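Local coordinates for protein serine protease pet (Escherichia coli, PDB 4OM9) that acts as a secreted autotransporter serine protease and enterotoxin of enteroaggregative E. coli, probably cleaving alpha-fodrin inside host cells, at residues T335-G340 with S357-H362; I341-G346 with L361-E366; V349-K354 with G367-I372. All coordinates share one frame; numbering follows the deposited sequence.

Contact 1 of 3, residues T335-G340 with S357-H362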
# COMPACT_ATOMS: atom_id res chain seq x y z
N THR A 335 36.75 -12.38 -24.15
CA THR A 335 35.77 -12.61 -23.11
C THR A 335 36.43 -12.75 -21.75
O THR A 335 37.60 -13.15 -21.64
CB THR A 335 34.92 -13.86 -23.41
OG1 THR A 335 35.76 -15.02 -23.37
CG2 THR A 335 34.27 -13.75 -24.80
N PHE A 336 35.70 -12.38 -20.71
CA PHE A 336 36.11 -12.71 -19.36
C PHE A 336 35.15 -13.71 -18.74
O PHE A 336 33.94 -13.66 -19.00
CB PHE A 336 36.19 -11.47 -18.48
CG PHE A 336 36.42 -11.79 -17.02
CD1 PHE A 336 37.64 -12.29 -16.60
CD2 PHE A 336 35.41 -11.58 -16.09
CE1 PHE A 336 37.86 -12.57 -15.27
CE2 PHE A 336 35.62 -11.87 -14.75
CZ PHE A 336 36.85 -12.37 -14.33
N LYS A 337 35.71 -14.61 -17.94
CA LYS A 337 34.92 -15.56 -17.17
C LYS A 337 35.56 -15.78 -15.82
O LYS A 337 36.79 -15.84 -15.70
CB LYS A 337 34.80 -16.89 -17.91
CG LYS A 337 33.99 -17.92 -17.16
CD LYS A 337 33.81 -19.19 -17.97
CE LYS A 337 32.96 -20.21 -17.21
NZ LYS A 337 32.62 -21.39 -18.07
N GLY A 338 34.72 -15.91 -14.79
CA GLY A 338 35.19 -16.23 -13.46
C GLY A 338 34.10 -16.18 -12.40
O GLY A 338 32.93 -16.41 -12.68
N ALA A 339 34.51 -15.87 -11.17
CA ALA A 339 33.64 -15.86 -10.00
C ALA A 339 32.64 -14.71 -10.07
O ALA A 339 31.56 -14.78 -9.53
CB ALA A 339 34.47 -15.75 -8.74
N GLY A 340 33.02 -13.66 -10.78
CA GLY A 340 32.15 -12.52 -10.99
C GLY A 340 32.94 -11.23 -10.87
O GLY A 340 34.16 -11.21 -11.02
N SER A 357 29.91 -15.95 -22.78
CA SER A 357 28.52 -16.14 -23.20
C SER A 357 27.92 -17.46 -22.71
O SER A 357 26.71 -17.68 -22.85
CB SER A 357 28.41 -16.08 -24.72
OG SER A 357 28.60 -17.36 -25.28
N ASN A 358 28.72 -18.35 -22.16
CA ASN A 358 28.13 -19.56 -21.61
C ASN A 358 28.01 -19.50 -20.09
O ASN A 358 27.79 -20.51 -19.42
CB ASN A 358 28.93 -20.80 -22.06
CG ASN A 358 30.38 -20.79 -21.58
OD1 ASN A 358 30.91 -19.75 -21.17
ND2 ASN A 358 31.02 -21.95 -21.65
N ASP A 359 28.14 -18.30 -19.54
CA ASP A 359 28.18 -18.11 -18.10
C ASP A 359 27.48 -16.81 -17.71
O ASP A 359 27.52 -15.84 -18.46
CB ASP A 359 29.63 -18.11 -17.60
CG ASP A 359 29.73 -18.26 -16.08
OD1 ASP A 359 29.09 -19.19 -15.54
OD2 ASP A 359 30.44 -17.46 -15.45
N ALA A 360 26.86 -16.79 -16.54
CA ALA A 360 26.27 -15.54 -16.03
C ALA A 360 27.31 -14.64 -15.41
O ALA A 360 28.17 -15.10 -14.65
CB ALA A 360 25.17 -15.83 -15.00
N LEU A 361 27.23 -13.36 -15.70
CA LEU A 361 28.07 -12.40 -15.02
C LEU A 361 27.45 -12.01 -13.66
O LEU A 361 26.38 -11.40 -13.61
CB LEU A 361 28.29 -11.18 -15.93
CG LEU A 361 28.67 -9.83 -15.33
CD1 LEU A 361 29.84 -9.95 -14.37
CD2 LEU A 361 28.99 -8.84 -16.45
N HIS A 362 28.14 -12.36 -12.58
CA HIS A 362 27.67 -12.04 -11.22
C HIS A 362 28.29 -10.74 -10.73
O HIS A 362 29.49 -10.67 -10.50
CB HIS A 362 28.02 -13.15 -10.23
CG HIS A 362 27.23 -14.41 -10.42
ND1 HIS A 362 27.23 -15.43 -9.50
CD2 HIS A 362 26.42 -14.80 -11.43
CE1 HIS A 362 26.44 -16.41 -9.93
NE2 HIS A 362 25.94 -16.05 -11.10
O HOH W 1 32.27 -18.91 -13.54

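Contact 2 of 3, residues I341-G346 with L361-E366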
# COMPACT_ATOMS: atom_id res chain seq x y z
N ILE A 341 32.23 -10.14 -10.59
CA ILE A 341 32.85 -8.84 -10.47
C ILE A 341 32.35 -8.20 -9.17
O ILE A 341 31.15 -8.15 -8.93
CB ILE A 341 32.52 -7.95 -11.68
CG1 ILE A 341 32.99 -8.62 -12.98
CG2 ILE A 341 33.12 -6.55 -11.51
CD1 ILE A 341 32.72 -7.81 -14.25
N ASP A 342 33.28 -7.74 -8.34
CA ASP A 342 32.95 -7.14 -7.05
C ASP A 342 33.57 -5.75 -7.00
O ASP A 342 34.77 -5.61 -6.85
CB ASP A 342 33.46 -8.03 -5.90
CG ASP A 342 33.08 -7.50 -4.50
OD1 ASP A 342 32.29 -6.54 -4.40
OD2 ASP A 342 33.57 -8.07 -3.48
N ILE A 343 32.74 -4.72 -7.12
CA ILE A 343 33.25 -3.35 -7.19
C ILE A 343 32.97 -2.62 -5.89
O ILE A 343 31.83 -2.58 -5.42
CB ILE A 343 32.60 -2.53 -8.34
CG1 ILE A 343 32.73 -3.25 -9.68
CG2 ILE A 343 33.20 -1.13 -8.39
CD1 ILE A 343 31.76 -2.66 -10.78
N GLY A 344 34.03 -2.03 -5.35
CA GLY A 344 33.96 -1.25 -4.13
C GLY A 344 33.17 0.04 -4.26
O GLY A 344 33.02 0.60 -5.35
N LYS A 345 32.67 0.49 -3.12
CA LYS A 345 31.93 1.74 -2.99
C LYS A 345 32.66 2.93 -3.64
O LYS A 345 33.86 3.12 -3.42
CB LYS A 345 31.65 2.02 -1.50
CG LYS A 345 31.04 3.37 -1.20
CD LYS A 345 30.89 3.59 0.29
CE LYS A 345 29.53 3.12 0.79
NZ LYS A 345 28.44 4.08 0.46
N GLY A 346 31.94 3.71 -4.43
CA GLY A 346 32.49 4.94 -5.01
C GLY A 346 33.38 4.74 -6.23
O GLY A 346 33.98 5.69 -6.73
N LEU A 361 27.23 -13.36 -15.70
CA LEU A 361 28.07 -12.40 -15.02
C LEU A 361 27.45 -12.01 -13.66
O LEU A 361 26.38 -11.40 -13.61
CB LEU A 361 28.29 -11.18 -15.93
CG LEU A 361 28.67 -9.83 -15.33
CD1 LEU A 361 29.84 -9.95 -14.37
CD2 LEU A 361 28.99 -8.84 -16.45
N HIS A 362 28.14 -12.36 -12.58
CA HIS A 362 27.67 -12.04 -11.22
C HIS A 362 28.29 -10.74 -10.73
O HIS A 362 29.49 -10.67 -10.50
CB HIS A 362 28.02 -13.15 -10.23
CG HIS A 362 27.23 -14.41 -10.42
ND1 HIS A 362 27.23 -15.43 -9.50
CD2 HIS A 362 26.42 -14.80 -11.43
CE1 HIS A 362 26.44 -16.41 -9.93
NE2 HIS A 362 25.94 -16.05 -11.10
N LYS A 363 27.47 -9.72 -10.55
CA LYS A 363 27.94 -8.43 -10.10
C LYS A 363 27.48 -8.12 -8.66
O LYS A 363 26.28 -8.08 -8.37
CB LYS A 363 27.44 -7.34 -11.07
CG LYS A 363 28.10 -5.99 -10.87
CD LYS A 363 27.48 -5.15 -9.77
CE LYS A 363 28.20 -3.81 -9.63
NZ LYS A 363 27.80 -3.17 -8.35
N ILE A 364 28.43 -7.90 -7.75
CA ILE A 364 28.10 -7.47 -6.39
C ILE A 364 28.95 -6.27 -6.02
O ILE A 364 29.64 -5.71 -6.89
CB ILE A 364 28.30 -8.55 -5.32
CG1 ILE A 364 29.78 -8.98 -5.26
CG2 ILE A 364 27.42 -9.74 -5.60
CD1 ILE A 364 30.09 -10.01 -4.16
N GLY A 365 28.88 -5.88 -4.76
CA GLY A 365 29.58 -4.70 -4.29
C GLY A 365 28.82 -3.43 -4.59
O GLY A 365 27.87 -3.42 -5.38
N GLU A 366 29.24 -2.33 -3.97
CA GLU A 366 28.44 -1.12 -3.99
C GLU A 366 28.71 -0.18 -5.15
O GLU A 366 27.91 0.72 -5.40
CB GLU A 366 28.64 -0.37 -2.68
CG GLU A 366 28.02 -1.07 -1.50
CD GLU A 366 28.21 -0.30 -0.22
OE1 GLU A 366 29.05 -0.71 0.60
OE2 GLU A 366 27.53 0.73 -0.05
O HOH W 2 28.88 3.55 -4.53

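Contact 3 of 3, residues V349-K354 with G367-I372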
# COMPACT_ATOMS: atom_id res chain seq x y z
N VAL A 349 33.74 0.96 -12.93
CA VAL A 349 34.46 0.13 -13.88
C VAL A 349 33.84 0.19 -15.28
O VAL A 349 32.77 -0.38 -15.52
CB VAL A 349 34.50 -1.33 -13.42
CG1 VAL A 349 35.28 -2.15 -14.42
CG2 VAL A 349 35.12 -1.44 -12.03
N ASP A 350 34.52 0.85 -16.22
CA ASP A 350 34.05 0.86 -17.60
C ASP A 350 34.33 -0.49 -18.22
O ASP A 350 35.48 -0.91 -18.40
CB ASP A 350 34.69 1.99 -18.41
CG ASP A 350 34.15 3.35 -18.01
OD1 ASP A 350 33.08 3.41 -17.36
OD2 ASP A 350 34.79 4.36 -18.32
N TRP A 351 33.26 -1.20 -18.52
CA TRP A 351 33.36 -2.58 -18.90
C TRP A 351 33.25 -2.63 -20.42
O TRP A 351 32.15 -2.66 -20.96
CB TRP A 351 32.28 -3.42 -18.20
CG TRP A 351 32.32 -4.88 -18.53
CD1 TRP A 351 31.52 -5.54 -19.42
CD2 TRP A 351 33.22 -5.87 -17.99
NE1 TRP A 351 31.86 -6.87 -19.47
CE2 TRP A 351 32.90 -7.10 -18.61
CE3 TRP A 351 34.27 -5.83 -17.06
CZ2 TRP A 351 33.59 -8.28 -18.31
CZ3 TRP A 351 34.95 -7.01 -16.77
CH2 TRP A 351 34.61 -8.22 -17.39
N ASN A 352 34.40 -2.61 -21.09
CA ASN A 352 34.39 -2.60 -22.56
C ASN A 352 34.98 -3.88 -23.14
O ASN A 352 35.78 -3.84 -24.03
CB ASN A 352 35.14 -1.39 -23.12
CG ASN A 352 34.82 -1.15 -24.60
OD1 ASN A 352 33.98 -1.83 -25.17
ND2 ASN A 352 35.52 -0.21 -25.22
N ILE A 353 34.55 -5.00 -22.59
CA ILE A 353 34.76 -6.31 -23.22
C ILE A 353 33.44 -7.01 -23.02
O ILE A 353 32.53 -6.46 -22.41
CB ILE A 353 35.89 -7.15 -22.55
CG1 ILE A 353 35.52 -7.41 -21.07
CG2 ILE A 353 37.22 -6.46 -22.65
CD1 ILE A 353 36.53 -8.26 -20.27
N LYS A 354 33.36 -8.24 -23.52
CA LYS A 354 32.23 -9.11 -23.23
C LYS A 354 32.52 -10.03 -22.06
O LYS A 354 33.63 -10.57 -21.93
CB LYS A 354 31.87 -9.94 -24.47
CG LYS A 354 31.32 -9.13 -25.63
CD LYS A 354 30.73 -10.06 -26.65
CE LYS A 354 30.17 -9.30 -27.86
NZ LYS A 354 30.61 -7.87 -27.91
N GLY A 367 29.83 -0.39 -5.85
CA GLY A 367 30.22 0.46 -6.97
C GLY A 367 29.55 0.14 -8.30
O GLY A 367 28.67 -0.72 -8.39
N SER A 368 30.00 0.83 -9.35
CA SER A 368 29.35 0.83 -10.67
C SER A 368 30.05 0.05 -11.79
O SER A 368 31.20 0.32 -12.11
CB SER A 368 29.18 2.27 -11.17
OG SER A 368 28.52 3.07 -10.21
N LEU A 369 29.31 -0.88 -12.40
CA LEU A 369 29.73 -1.50 -13.65
C LEU A 369 29.08 -0.73 -14.81
O LEU A 369 27.86 -0.70 -14.94
CB LEU A 369 29.35 -2.97 -13.69
CG LEU A 369 29.99 -3.76 -14.83
CD1 LEU A 369 31.49 -3.75 -14.70
CD2 LEU A 369 29.50 -5.19 -14.89
N ASN A 370 29.91 -0.08 -15.63
CA ASN A 370 29.42 0.71 -16.76
C ASN A 370 29.62 -0.06 -18.06
O ASN A 370 30.72 -0.10 -18.59
CB ASN A 370 30.13 2.05 -16.84
CG ASN A 370 29.59 2.93 -17.95
OD1 ASN A 370 28.46 2.74 -18.42
ND2 ASN A 370 30.40 3.90 -18.39
N VAL A 371 28.56 -0.68 -18.55
CA VAL A 371 28.68 -1.61 -19.65
C VAL A 371 28.54 -0.87 -20.97
O VAL A 371 27.45 -0.48 -21.35
CB VAL A 371 27.65 -2.73 -19.55
CG1 VAL A 371 28.03 -3.88 -20.45
CG2 VAL A 371 27.53 -3.23 -18.08
N ILE A 372 29.68 -0.71 -21.65
CA ILE A 372 29.79 0.08 -22.89
C ILE A 372 29.36 -0.68 -24.15
O ILE A 372 28.94 -0.06 -25.13
CB ILE A 372 31.24 0.59 -23.08
CG1 ILE A 372 31.77 1.23 -21.80
CG2 ILE A 372 31.33 1.57 -24.26
CD1 ILE A 372 30.87 2.33 -21.25

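Contact 1 of 3, residues T335-G340 with S357-H362
Asp359 OD2 lies within hydrogen-bonding distance of a water, at 3.0 Å. The same water is 2.7 Å from Gly338 O. It thus bridges the two segments at a corner between successive coils of the right-handed parallel beta-helix of the passenger domain. Asp359 OD2 is also hydrogen-bonded to Tyr355, whose hydroxyl is bonded to Gly338 N as well. Asp359 OD1 forms a salt bridge with Lys109, a residue of the protease-family region, so the carboxylate has partners on both oxygens. The positive charge nearby would be expected to favour its ionised form. Asp359 CG lies anti to the backbone N (chi1 -166°), which carries the carboxylate toward 335-340.

The Lys337 side chain crosses that of Asp359 at about a right angle. Its chain is fully extended, and it meets the acid with its methylenes: Lys337 CE lies 3.9 Å from Asp359 CG. The ammonium runs past the acid toward the amide of Asn358, with Lys337 NZ 3.9 Å from Asn358 OD1. That is a loose approach, too long for a hydrogen bond.

Further along, the backbones close up. The CA atoms of Lys337 and Asp359 are 7.3 Å apart, but those of Gly340 and His362 are only 4.5 Å apart. Gly340 has no side chain, and a CB there would clash with His362 O. The His362 ring leads away from 335-340, and its ND1 is hydrogen-bonded to Tyr110 O. What remains facing the turn is the methylene, with His362 CB 4.0 Å from Ala339 O.

Contact 2 of 3, residues I341-G346 with L361-E366
Strands 341-343 and 361-364 run parallel, 4.9 Å apart at closest approach and turned by 18°. Ile341 pairs with Lys363 and Asp342 with Ile364, as successive bridge pairs of one parallel sheet of the beta-helix. Ile341 sends its N-H to His362 O at 2.8 Å and receives Ile364 N on its carbonyl oxygen. Both bonds are nearly straight. The next bond, Ile343 N to Ile364 O, is longer at 3.3 Å, and its donor is tilted from the carbonyl plane. Beyond it, Gly365 has positive phi, and a CB there would clash with Ile343 O and Asp342 OD1.

On the face carrying Ile341 and Lys363, the packing is mostly apolar. Ile341 CD1 meets Leu361 CD1 at 3.6 Å, the two chains crossing at a slant. Ile343 CD1 rests on Lys363 CE at about a right angle to that chain. Lys363 is bent at chi2 (-83°), and its NZ binds Gly365 O at 3.0 Å. Its ammonium is thus held by carbonyls of its own turn, Gly367 O among them, and by Asn383 O beyond the next strand.

On the other face, the Asp342 carboxylate lies against Ile364, with Asp342 OD1 3.6 Å from Ile364 CG1. Past the strands, Lys345 NZ and Glu366 OE2 form a salt bridge of 3.5 Å. A water links Gly346 N to Glu366 O.

Several carbonyls around one ammonium would offset the cost of burying the Lys363 charge, whereas the exposed Lys345-Glu366 pair is probably less decisive for holding the coils together.

Contact 3 of 3, residues V349-K354 with G367-I372
Four backbone hydrogen bonds join Val349 and Trp351 to Ser368, Asn370 and Ile372 in parallel register. Val349 N donates to Ser368 O at 2.7 Å, and Asn370 N to Val349 O. Trp351 N then bonds to Asn370 O, and the ladder ends with Ile372 N on Trp351 O at 3.2 Å.

One side-chain hydrogen bond adds to these. Asn370 ND2 donates to Asp350 OD1 at 2.9 Å. The two side chains lie side by side, with carboxylate and amide planes 69° apart. The N-H comes from above the carboxylate plane, while the oxygen stays near the amide plane. Asp350 OD2 has its own partner, a salt bridge to Lys323 on the preceding coil.

The apolar contacts lie on the opposite face. Leu369 CD1 touches Trp351 CB at 3.6 Å and also approaches Val349 CB. Trp351 CG is anti to the backbone N (chi1 -179°), which sets the indole alongside Val371, pointing the same way. Val371 CG1 meets the indole edge, 4.0 Å from Trp351 CD1. Gln375 OE1 accepts the hydrogen bond of the indole NE1.

Buried Val349, Trp351, Leu369 and Val371 on one face, and a polar Asp350-Asn370 pair on the other, are typical of stacked coils in a parallel beta-helix.

In the fold
Contacts 1, 2 and 3 join two successive coils of the beta-helix. The first segments follow one another along one coil, from 335-340 through 341-346 to 349-354. Their partners, 357-362, 361-366 and 367-372, come in the same order on the next. Contacts 1 and 2 share Leu361 and His362. Centre to centre, contacts 1 and 2 are about 14 Å apart, 1 and 3 about 13 Å, 2 and 3 about 11 Å. Strand 335-337 belongs to a small parallel sheet with 309-310 and 354-355; contacts 2 and 3 lie in two longer sheets. The Trp351 ring packs against both Phe336 and Ile341, linking contact 3 to contacts 1 and 2. At contact 1, Lys109 and Tyr110 bring the protease-family region against the beta-helix.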